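Local coordinates for protein D-xylonate dehydratase (Caulobacter crescentus, PDB 5OYN) that catalyses the dehydration of D-xylonate to 2-dehydro-3-deoxy-D-arabinonate, and that of D-gluconate, as a homotetramer using a [2Fe-2S] cluster and magnesium, at residues 492-497 and 504-510; 429-433 and 523-529; 163-168 and 198-204; 284-290 and 401-405. All coordinates share one frame; numbering follows the deposited sequence.

Contact 1. Residues 492-497 and 504-510; sequences TLGDGR and SPSILNA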
# COMPACT_ATOMS: atom_id res chain seq x y z
N THR A 492 -29.16 -11.30 -36.81
CA THR A 492 -28.40 -10.08 -36.63
C THR A 492 -27.13 -10.18 -37.45
O THR A 492 -26.54 -11.26 -37.58
CB THR A 492 -28.07 -9.82 -35.15
OG1 THR A 492 -27.78 -11.07 -34.49
CG2 THR A 492 -29.23 -9.14 -34.44
N LEU A 493 -26.72 -9.04 -38.02
CA LEU A 493 -25.53 -9.00 -38.84
C LEU A 493 -24.99 -7.57 -38.87
O LEU A 493 -25.78 -6.62 -38.89
CB LEU A 493 -25.83 -9.49 -40.26
CG LEU A 493 -24.79 -9.21 -41.35
CD1 LEU A 493 -24.69 -10.41 -42.24
CD2 LEU A 493 -25.18 -7.99 -42.16
N GLY A 494 -23.67 -7.43 -38.86
CA GLY A 494 -23.06 -6.11 -38.93
C GLY A 494 -21.56 -6.21 -39.11
O GLY A 494 -20.97 -7.29 -38.99
N ASP A 495 -20.95 -5.06 -39.41
CA ASP A 495 -19.51 -4.97 -39.59
C ASP A 495 -18.78 -4.57 -38.31
O ASP A 495 -17.56 -4.33 -38.34
CB ASP A 495 -19.16 -3.99 -40.73
CG ASP A 495 -19.59 -2.55 -40.44
OD1 ASP A 495 -20.39 -2.34 -39.50
OD2 ASP A 495 -19.12 -1.62 -41.15
N GLY A 496 -19.50 -4.49 -37.19
CA GLY A 496 -18.92 -4.34 -35.88
C GLY A 496 -18.87 -5.64 -35.12
O GLY A 496 -18.91 -6.74 -35.70
N ARG A 497 -18.78 -5.52 -33.79
CA ARG A 497 -18.62 -6.65 -32.87
C ARG A 497 -19.82 -6.70 -31.91
O ARG A 497 -20.76 -5.92 -32.02
CB ARG A 497 -17.30 -6.54 -32.10
CG ARG A 497 -16.13 -5.98 -32.94
CD ARG A 497 -14.77 -6.11 -32.27
NE ARG A 497 -14.91 -6.08 -30.82
CZ ARG A 497 -14.92 -4.97 -30.08
NH1 ARG A 497 -14.78 -3.80 -30.66
NH2 ARG A 497 -15.07 -5.05 -28.77
N SER A 504 -26.62 -13.55 -28.47
CA SER A 504 -27.20 -13.33 -29.79
C SER A 504 -26.40 -14.11 -30.82
O SER A 504 -25.18 -13.91 -30.91
CB SER A 504 -27.19 -11.85 -30.15
OG SER A 504 -28.05 -11.11 -29.31
N PRO A 505 -27.02 -15.01 -31.62
CA PRO A 505 -26.27 -15.73 -32.66
C PRO A 505 -25.97 -14.85 -33.86
O PRO A 505 -26.45 -15.07 -34.96
CB PRO A 505 -27.22 -16.89 -33.01
CG PRO A 505 -28.58 -16.33 -32.77
CD PRO A 505 -28.46 -15.33 -31.64
N SER A 506 -25.17 -13.81 -33.64
CA SER A 506 -25.00 -12.79 -34.65
C SER A 506 -23.96 -13.20 -35.68
O SER A 506 -23.11 -14.07 -35.44
CB SER A 506 -24.57 -11.46 -34.02
OG SER A 506 -25.53 -10.99 -33.09
N ILE A 507 -24.03 -12.56 -36.84
CA ILE A 507 -22.98 -12.62 -37.85
C ILE A 507 -22.12 -11.37 -37.70
O ILE A 507 -22.61 -10.24 -37.87
CB ILE A 507 -23.58 -12.74 -39.27
CG1 ILE A 507 -24.19 -14.12 -39.45
CG2 ILE A 507 -22.50 -12.53 -40.33
CD1 ILE A 507 -25.57 -14.09 -40.04
N LEU A 508 -20.85 -11.56 -37.38
CA LEU A 508 -20.03 -10.52 -36.78
C LEU A 508 -18.73 -10.34 -37.53
O LEU A 508 -18.28 -11.22 -38.26
CB LEU A 508 -19.68 -10.83 -35.32
CG LEU A 508 -20.87 -10.89 -34.39
CD1 LEU A 508 -20.83 -12.19 -33.64
CD2 LEU A 508 -20.80 -9.71 -33.47
N ASN A 509 -18.10 -9.18 -37.28
CA ASN A 509 -16.74 -8.87 -37.72
C ASN A 509 -16.64 -8.85 -39.24
O ASN A 509 -15.60 -9.21 -39.81
CB ASN A 509 -15.72 -9.86 -37.13
CG ASN A 509 -15.81 -9.98 -35.62
OD1 ASN A 509 -16.39 -9.12 -34.94
ND2 ASN A 509 -15.23 -11.04 -35.08
N ALA A 510 -17.71 -8.43 -39.91
CA ALA A 510 -17.79 -8.53 -41.36
C ALA A 510 -16.71 -7.66 -42.00
O ALA A 510 -16.67 -6.45 -41.79
CB ALA A 510 -19.17 -8.11 -41.86
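Leu493 and Ile507 form a single backbone bridge, where the axes of the short strands 492-494 and 507-510 approach to 5.1 Å and run 4° from parallel. Two backbone bonds flank Leu493: Ile507 N reaches Thr492 O at 2.9 Å, and Gly494 N returns to Ile507 O at 3.2 Å. Further along, where 492-497 has left the strand, Asn509 N still finds Gly496 O at 3.0 Å.

At the start of the pairing, Thr492 OG1 donates to Ser506 OG over 2.7 Å, and the same Ser506 hydroxyl is bonded to Gln498 OE1. The two short side chains thus make a polar link in a buried place. Next to it the contact is apolar: with CG anti to its backbone N (chi1 166°), Leu493 brings CD1 obliquely against the CG2 branch of Ile507, 3.6 Å away. Leu508 lays CD2 over the backbone of Arg497, 3.5 Å from its C. The CG methylene of Arg497 meets Asn509 OD1, while the polar ends lead outward, Asn509 ND2 to Gln290 OE1 and Arg497 NE to Asn288 OD1. The Arg497 side chain comes within about 4 Å of the bound magnesium ion.

Each strand is an outermost one in its own sheet: 492-494 pairs with 455-460 and 507-511 with 401-404, so their bridge joins the two sheets.

Contact 2. Residues 429-433 and 523-529; sequences ARAIV and LRTGDTI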
# COMPACT_ATOMS: atom_id res chain seq x y z
N ALA A 429 -34.31 -13.61 -45.20
CA ALA A 429 -34.90 -12.58 -44.36
C ALA A 429 -34.77 -11.22 -45.05
O ALA A 429 -34.01 -11.04 -46.01
CB ALA A 429 -34.25 -12.54 -42.97
N ARG A 430 -35.53 -10.26 -44.52
CA ARG A 430 -35.62 -8.92 -45.07
C ARG A 430 -34.74 -7.98 -44.25
O ARG A 430 -34.94 -7.84 -43.04
CB ARG A 430 -37.07 -8.44 -45.06
CG ARG A 430 -37.26 -7.03 -45.56
CD ARG A 430 -38.70 -6.81 -45.88
NE ARG A 430 -39.49 -6.56 -44.68
CZ ARG A 430 -39.63 -5.36 -44.14
NH1 ARG A 430 -39.02 -4.31 -44.70
NH2 ARG A 430 -40.38 -5.21 -43.05
N ALA A 431 -33.80 -7.32 -44.91
CA ALA A 431 -32.83 -6.50 -44.20
C ALA A 431 -33.47 -5.24 -43.63
O ALA A 431 -34.22 -4.54 -44.32
CB ALA A 431 -31.67 -6.14 -45.13
N ILE A 432 -33.17 -4.94 -42.37
CA ILE A 432 -33.47 -3.65 -41.74
C ILE A 432 -32.13 -3.05 -41.36
O ILE A 432 -31.50 -3.47 -40.38
CB ILE A 432 -34.37 -3.80 -40.51
CG1 ILE A 432 -35.50 -4.81 -40.79
CG2 ILE A 432 -34.90 -2.44 -40.08
CD1 ILE A 432 -36.64 -4.24 -41.61
N VAL A 433 -31.68 -2.06 -42.14
CA VAL A 433 -30.31 -1.54 -42.06
C VAL A 433 -30.28 -0.28 -41.20
O VAL A 433 -31.15 0.60 -41.33
CB VAL A 433 -29.75 -1.27 -43.46
CG1 VAL A 433 -28.31 -0.76 -43.39
CG2 VAL A 433 -29.84 -2.53 -44.29
N LEU A 523 -25.97 -2.21 -49.34
CA LEU A 523 -27.21 -2.85 -48.93
C LEU A 523 -28.22 -1.81 -48.46
O LEU A 523 -27.86 -0.75 -47.94
CB LEU A 523 -26.93 -3.88 -47.83
CG LEU A 523 -28.08 -4.55 -47.09
CD1 LEU A 523 -28.49 -5.86 -47.76
CD2 LEU A 523 -27.63 -4.83 -45.68
N ARG A 524 -29.50 -2.09 -48.70
CA ARG A 524 -30.55 -1.16 -48.35
C ARG A 524 -31.70 -1.93 -47.72
O ARG A 524 -31.95 -3.09 -48.05
CB ARG A 524 -31.05 -0.37 -49.56
CG ARG A 524 -29.95 0.23 -50.42
CD ARG A 524 -29.42 1.53 -49.84
NE ARG A 524 -28.41 2.16 -50.68
CZ ARG A 524 -27.10 2.17 -50.40
NH1 ARG A 524 -26.65 1.57 -49.30
NH2 ARG A 524 -26.24 2.78 -51.22
N THR A 525 -32.40 -1.26 -46.80
CA THR A 525 -33.55 -1.87 -46.13
C THR A 525 -34.54 -2.40 -47.16
O THR A 525 -34.70 -1.83 -48.24
CB THR A 525 -34.20 -0.83 -45.20
OG1 THR A 525 -33.23 -0.35 -44.27
CG2 THR A 525 -35.36 -1.43 -44.43
N GLY A 526 -35.18 -3.52 -46.84
CA GLY A 526 -36.11 -4.15 -47.74
C GLY A 526 -35.49 -5.19 -48.66
O GLY A 526 -36.23 -6.05 -49.18
N ASP A 527 -34.18 -5.14 -48.87
CA ASP A 527 -33.49 -6.20 -49.60
C ASP A 527 -33.68 -7.54 -48.90
O ASP A 527 -34.10 -7.62 -47.74
CB ASP A 527 -32.00 -5.90 -49.73
CG ASP A 527 -31.72 -4.66 -50.56
OD1 ASP A 527 -30.53 -4.26 -50.66
OD2 ASP A 527 -32.68 -4.07 -51.12
N THR A 528 -33.38 -8.61 -49.61
CA THR A 528 -33.53 -9.96 -49.10
C THR A 528 -32.15 -10.59 -48.97
O THR A 528 -31.36 -10.56 -49.92
CB THR A 528 -34.47 -10.79 -49.99
OG1 THR A 528 -35.82 -10.46 -49.65
CG2 THR A 528 -34.26 -12.29 -49.79
N ILE A 529 -31.86 -11.11 -47.78
CA ILE A 529 -30.59 -11.77 -47.48
C ILE A 529 -30.86 -13.26 -47.31
O ILE A 529 -31.86 -13.66 -46.68
CB ILE A 529 -29.93 -11.17 -46.22
CG1 ILE A 529 -29.61 -9.69 -46.44
CG2 ILE A 529 -28.68 -11.96 -45.85
CD1 ILE A 529 -28.42 -9.17 -45.65
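Arg430 presents the edge of its guanidinium to Gly526 CA, close to the group's plane, while Ile432 CD1 of its own strand lies over one face, 3.7 Å above the plane and displaced toward the rim. The aliphatic part of Arg430 does the nearer touching, with CG 3.8 Å from Gly526 CA, and NH2 is held by Leu449 O. A second flat group, the Asp527 carboxylate, is met at OD1 from above its plane by Arg524 N, and OD1 also makes a salt bridge with Arg550.

The backbones pair antiparallel. Ala429 and Ile529 are a hydrogen-bonded pair, with Ala429 N to Ile529 O at 2.9 Å and a second bond in return; Arg430 and Thr528 are the non-hydrogen-bonded pair beside it. Ala431 then faces two residues, its N bonded to Asp527 O and its O receiving Gly526 N at 2.9 Å. With Gly526 at positive phi (91°) in the type II turn 524-527, this is the pattern of a G1 beta bulge. Within the turn a side chain takes the place of backbone: Thr525 OG1, rotated anti to its carbonyl carbon (chi1 -57°), accepts from Val433 N at 3.1 Å. Val433 CG2 packs at a slant against Leu523 CD2, 3.5 Å away.

Strand 426-435 is central in its mixed sheet, flanked by parallel 455-460 and antiparallel 528-532; the latter passes the pairing on to 537-540.

Contact 3. Residues 163-168 and 198-204; sequences MLDGWH and DRAASSA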
# COMPACT_ATOMS: atom_id res chain seq x y z
N MET A 163 -14.87 -12.27 -11.48
CA MET A 163 -15.54 -11.97 -10.22
C MET A 163 -16.25 -13.21 -9.69
O MET A 163 -16.39 -14.23 -10.37
CB MET A 163 -16.55 -10.85 -10.41
CG MET A 163 -15.94 -9.50 -10.59
SD MET A 163 -17.14 -8.26 -11.09
CE MET A 163 -17.89 -9.03 -12.53
N LEU A 164 -16.73 -13.11 -8.45
CA LEU A 164 -17.53 -14.17 -7.86
C LEU A 164 -18.90 -14.23 -8.54
O LEU A 164 -19.27 -13.33 -9.30
CB LEU A 164 -17.67 -13.95 -6.36
CG LEU A 164 -16.37 -13.93 -5.56
CD1 LEU A 164 -16.64 -13.53 -4.11
CD2 LEU A 164 -15.68 -15.28 -5.65
N ASP A 165 -19.65 -15.30 -8.27
CA ASP A 165 -21.00 -15.41 -8.81
C ASP A 165 -21.86 -14.26 -8.31
O ASP A 165 -21.78 -13.87 -7.15
CB ASP A 165 -21.67 -16.73 -8.41
CG ASP A 165 -20.94 -17.97 -8.87
OD1 ASP A 165 -20.11 -17.90 -9.82
OD2 ASP A 165 -21.21 -19.05 -8.27
N GLY A 166 -22.71 -13.74 -9.18
CA GLY A 166 -23.67 -12.71 -8.80
C GLY A 166 -25.05 -13.33 -8.68
O GLY A 166 -25.39 -14.25 -9.43
N TRP A 167 -25.83 -12.83 -7.72
CA TRP A 167 -27.15 -13.37 -7.45
C TRP A 167 -28.16 -12.24 -7.30
O TRP A 167 -27.85 -11.18 -6.73
CB TRP A 167 -27.16 -14.21 -6.19
CG TRP A 167 -26.34 -15.45 -6.27
CD1 TRP A 167 -25.00 -15.57 -6.01
CD2 TRP A 167 -26.79 -16.76 -6.62
NE1 TRP A 167 -24.60 -16.88 -6.16
CE2 TRP A 167 -25.69 -17.62 -6.54
CE3 TRP A 167 -28.03 -17.28 -6.99
CZ2 TRP A 167 -25.79 -18.97 -6.83
CZ3 TRP A 167 -28.13 -18.62 -7.27
CH2 TRP A 167 -27.01 -19.45 -7.19
N HIS A 168 -29.36 -12.46 -7.82
CA HIS A 168 -30.46 -11.50 -7.67
C HIS A 168 -31.72 -12.34 -7.50
O HIS A 168 -32.11 -13.06 -8.41
CB HIS A 168 -30.58 -10.57 -8.87
CG HIS A 168 -31.19 -9.23 -8.56
ND1 HIS A 168 -30.56 -8.28 -7.78
CD2 HIS A 168 -32.36 -8.67 -8.95
CE1 HIS A 168 -31.32 -7.20 -7.69
NE2 HIS A 168 -32.42 -7.41 -8.40
N ASP A 198 -30.07 -2.21 -10.62
CA ASP A 198 -29.76 -3.00 -9.43
C ASP A 198 -29.40 -4.44 -9.77
O ASP A 198 -28.52 -5.02 -9.12
CB ASP A 198 -30.93 -2.96 -8.44
CG ASP A 198 -31.12 -1.58 -7.84
OD1 ASP A 198 -32.02 -1.41 -6.97
OD2 ASP A 198 -30.37 -0.65 -8.25
N ARG A 199 -30.06 -5.02 -10.78
CA ARG A 199 -29.60 -6.30 -11.32
C ARG A 199 -28.19 -6.18 -11.88
O ARG A 199 -27.38 -7.09 -11.74
CB ARG A 199 -30.55 -6.80 -12.40
CG ARG A 199 -31.98 -7.00 -11.97
CD ARG A 199 -32.91 -6.99 -13.16
NE ARG A 199 -33.51 -8.31 -13.36
CZ ARG A 199 -34.59 -8.74 -12.72
NH1 ARG A 199 -35.18 -7.96 -11.83
NH2 ARG A 199 -35.08 -9.96 -12.96
N ALA A 200 -27.91 -5.07 -12.57
CA ALA A 200 -26.57 -4.86 -13.09
C ALA A 200 -25.55 -4.84 -11.96
O ALA A 200 -24.50 -5.48 -12.04
CB ALA A 200 -26.51 -3.56 -13.90
N ALA A 201 -25.88 -4.12 -10.88
CA ALA A 201 -24.98 -4.03 -9.73
C ALA A 201 -24.78 -5.40 -9.08
O ALA A 201 -23.67 -5.73 -8.66
CB ALA A 201 -25.53 -3.03 -8.72
N SER A 202 -25.84 -6.19 -9.00
CA SER A 202 -25.70 -7.54 -8.45
C SER A 202 -24.80 -8.42 -9.30
O SER A 202 -24.30 -9.43 -8.81
CB SER A 202 -27.07 -8.19 -8.30
OG SER A 202 -27.58 -7.99 -7.00
N SER A 203 -24.58 -8.06 -10.57
CA SER A 203 -23.76 -8.89 -11.44
C SER A 203 -22.28 -8.78 -11.13
O SER A 203 -21.51 -9.62 -11.60
CB SER A 203 -24.02 -8.52 -12.90
OG SER A 203 -23.11 -7.52 -13.36
N ALA A 204 -21.86 -7.77 -10.34
CA ALA A 204 -20.46 -7.48 -10.05
C ALA A 204 -20.27 -7.49 -8.54
O ALA A 204 -20.18 -6.43 -7.92
CB ALA A 204 -20.03 -6.14 -10.65
O HOH W 1 -24.85 -10.32 -6.17
O HOH W 2 -27.21 -9.25 -4.79
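His168 and Ser202 meet through a hydrogen bond, ND1 to OG at 3.1 Å, with the hydroxyl at the edge of the imidazole and near its plane. The ring lies against the helix: Arg199 CA sits over the centre of one face, 4.1 Å from the centroid, a CH-pi contact only 6° off the normal. The Arg199 side chain then leaves across the ring at about a right angle, its CG 3.5 Å from His168 CD2. It is the His168 chi1 of -153°, CG anti to the backbone N, that swings the imidazole to the helix.

Two waters fill in beside this pair. Water 1 accepts from Trp167 N and donates to Ser202 O at 2.8 Å; water 2 donates to Trp167 O and bonds to Ser202 OG at 2.6 Å. Gly166 CA lies 3.3 Å from Ser202 O, a CA-H...O contact consistent with the lack of a side chain there. At the far end Met163 SD rests on Ala204 CB at 3.6 Å.

Further out, Leu164 N is held by Ser206 OG, and other subunits close in. Arg241 of the third subunit bonds Ala204 O, and Arg334 of that subunit makes a cation-pi contact with Trp167.

The last part of the helix that includes 198-202 thus lies against the loop and short strand of 163-168 at a subunit interface, and the Met163 end lies beside the [2Fe-2S] site, about 5 Å from the side chain of cluster ligand Cys210.

Contact 4. Residues 284-290 and 401-405; sequences GGSTNAQ and FAIMK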
# COMPACT_ATOMS: atom_id res chain seq x y z
N GLY A 284 -17.50 -22.34 -25.68
CA GLY A 284 -18.48 -21.30 -25.94
C GLY A 284 -17.89 -19.90 -25.89
O GLY A 284 -18.59 -18.95 -25.53
N GLY A 285 -16.62 -19.77 -26.27
CA GLY A 285 -15.92 -18.50 -26.20
C GLY A 285 -16.48 -17.40 -27.08
O GLY A 285 -17.36 -17.59 -27.92
N SER A 286 -15.91 -16.22 -26.89
CA SER A 286 -16.40 -15.00 -27.50
C SER A 286 -15.87 -14.80 -28.91
O SER A 286 -14.69 -15.08 -29.20
CB SER A 286 -16.01 -13.81 -26.64
OG SER A 286 -15.78 -12.65 -27.42
N THR A 287 -16.73 -14.29 -29.78
CA THR A 287 -16.33 -13.92 -31.13
C THR A 287 -15.22 -12.88 -31.15
O THR A 287 -14.56 -12.70 -32.18
CB THR A 287 -17.53 -13.37 -31.89
OG1 THR A 287 -17.96 -12.16 -31.25
CG2 THR A 287 -18.67 -14.40 -31.89
N ASN A 288 -15.02 -12.16 -30.06
CA ASN A 288 -13.91 -11.22 -30.05
C ASN A 288 -12.58 -11.95 -29.99
O ASN A 288 -11.55 -11.35 -30.33
CB ASN A 288 -14.06 -10.25 -28.88
CG ASN A 288 -15.22 -9.33 -29.06
OD1 ASN A 288 -15.58 -8.98 -30.19
ND2 ASN A 288 -15.84 -8.92 -27.97
N ALA A 289 -12.58 -13.23 -29.61
CA ALA A 289 -11.34 -14.00 -29.64
C ALA A 289 -10.75 -14.04 -31.04
O ALA A 289 -9.52 -14.08 -31.19
CB ALA A 289 -11.58 -15.42 -29.12
N GLN A 290 -11.60 -13.98 -32.09
CA GLN A 290 -11.11 -14.17 -33.45
C GLN A 290 -10.19 -13.03 -33.87
O GLN A 290 -9.02 -13.30 -34.20
CB GLN A 290 -12.27 -14.37 -34.42
CG GLN A 290 -11.86 -14.38 -35.89
CD GLN A 290 -11.82 -13.00 -36.52
OE1 GLN A 290 -12.83 -12.30 -36.55
NE2 GLN A 290 -10.66 -12.61 -37.03
N PHE A 401 -15.51 -12.13 -45.35
CA PHE A 401 -15.33 -12.90 -44.13
C PHE A 401 -16.23 -12.33 -43.04
O PHE A 401 -16.39 -11.11 -42.94
CB PHE A 401 -13.86 -12.89 -43.68
CG PHE A 401 -13.63 -13.52 -42.32
CD1 PHE A 401 -13.26 -14.85 -42.21
CD2 PHE A 401 -13.76 -12.76 -41.15
CE1 PHE A 401 -13.05 -15.44 -40.98
CE2 PHE A 401 -13.54 -13.34 -39.90
CZ PHE A 401 -13.19 -14.69 -39.82
N ALA A 402 -16.81 -13.23 -42.25
CA ALA A 402 -17.53 -12.90 -41.03
C ALA A 402 -17.70 -14.21 -40.29
O ALA A 402 -17.49 -15.28 -40.86
CB ALA A 402 -18.88 -12.25 -41.29
N ILE A 403 -18.04 -14.13 -39.00
CA ILE A 403 -18.26 -15.32 -38.20
C ILE A 403 -19.59 -15.20 -37.48
O ILE A 403 -20.06 -14.09 -37.18
CB ILE A 403 -17.12 -15.57 -37.19
CG1 ILE A 403 -16.88 -14.33 -36.33
CG2 ILE A 403 -15.85 -15.98 -37.91
CD1 ILE A 403 -15.93 -14.59 -35.19
N MET A 404 -20.20 -16.35 -37.20
CA MET A 404 -21.48 -16.42 -36.52
C MET A 404 -21.31 -17.18 -35.21
O MET A 404 -20.58 -18.17 -35.15
CB MET A 404 -22.52 -17.12 -37.39
CG MET A 404 -23.97 -16.82 -37.01
SD MET A 404 -25.02 -18.20 -37.49
CE MET A 404 -26.61 -17.72 -36.81
N LYS A 405 -21.96 -16.69 -34.15
CA LYS A 405 -21.83 -17.34 -32.84
C LYS A 405 -22.73 -18.56 -32.82
O LYS A 405 -23.91 -18.49 -32.48
CB LYS A 405 -22.15 -16.37 -31.70
CG LYS A 405 -21.39 -16.71 -30.40
CD LYS A 405 -21.40 -15.58 -29.34
CE LYS A 405 -21.07 -16.15 -27.96
NZ LYS A 405 -20.62 -15.13 -26.93
O HOH W 3 -19.57 -12.60 -28.68
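Ile403 points its CD1 methyl into the corner made by Thr287 and Gln290, 3.7 Å from Gln290 CB and 3.9 Å from Thr287 CB. The apolar contact continues where Thr287 CG2 meets the methylenes of Lys405, 3.9 Å from CG, the two side chains crossing at about a right angle; the extended chain of Lys405 carries CE past Gly285 O.

Amide meets ring at Phe401. Gln290 OE1 comes to the ring's edge, near its plane and 3.6 Å from CE2, the amide turned 73° against the ring; Leu576 O holds the NE2 end.

The polar link goes through water. Water 3 bonds Thr287 OG1 at 3.1 Å and accepts from Lys405 NZ at 3.3 Å, and the ammonium has a further, weak bond to Ala502 O.

Within 284-290 the turn is fixed by Ser286 OG, which accepts from Asn288 N at 2.8 Å as a capping bond, while Gly284, at positive phi, ends the preceding helix in a Schellman motif.

The contact therefore sets the junction between helices 270-282 and 289-299 against strand 401-404, the middle strand between 392-393 and 507-511.

How the contacts relate
From the N terminus, contact 3 closes first, its 29 intervening residues bringing helix 193-202 back to the loop leading into strand 167-168. Contact 4 follows in series and spans 110 residues, tying the N-terminal family region to the C-terminal one. Contact 2 then opens at 429-433 and closes at 523-529; contact 1, a short return across six residues, is nested inside that loop. None cross. Contacts 1 and 4 touch: strands 507-511 and 401-404 are neighbours in one sheet, with Leu508 N 2.7 Å from Ile403 O. Contacts 1 and 2 share the mixed sheet without touching, whereas contact 3 stands apart, its centre about 25 Å from that of contact 4.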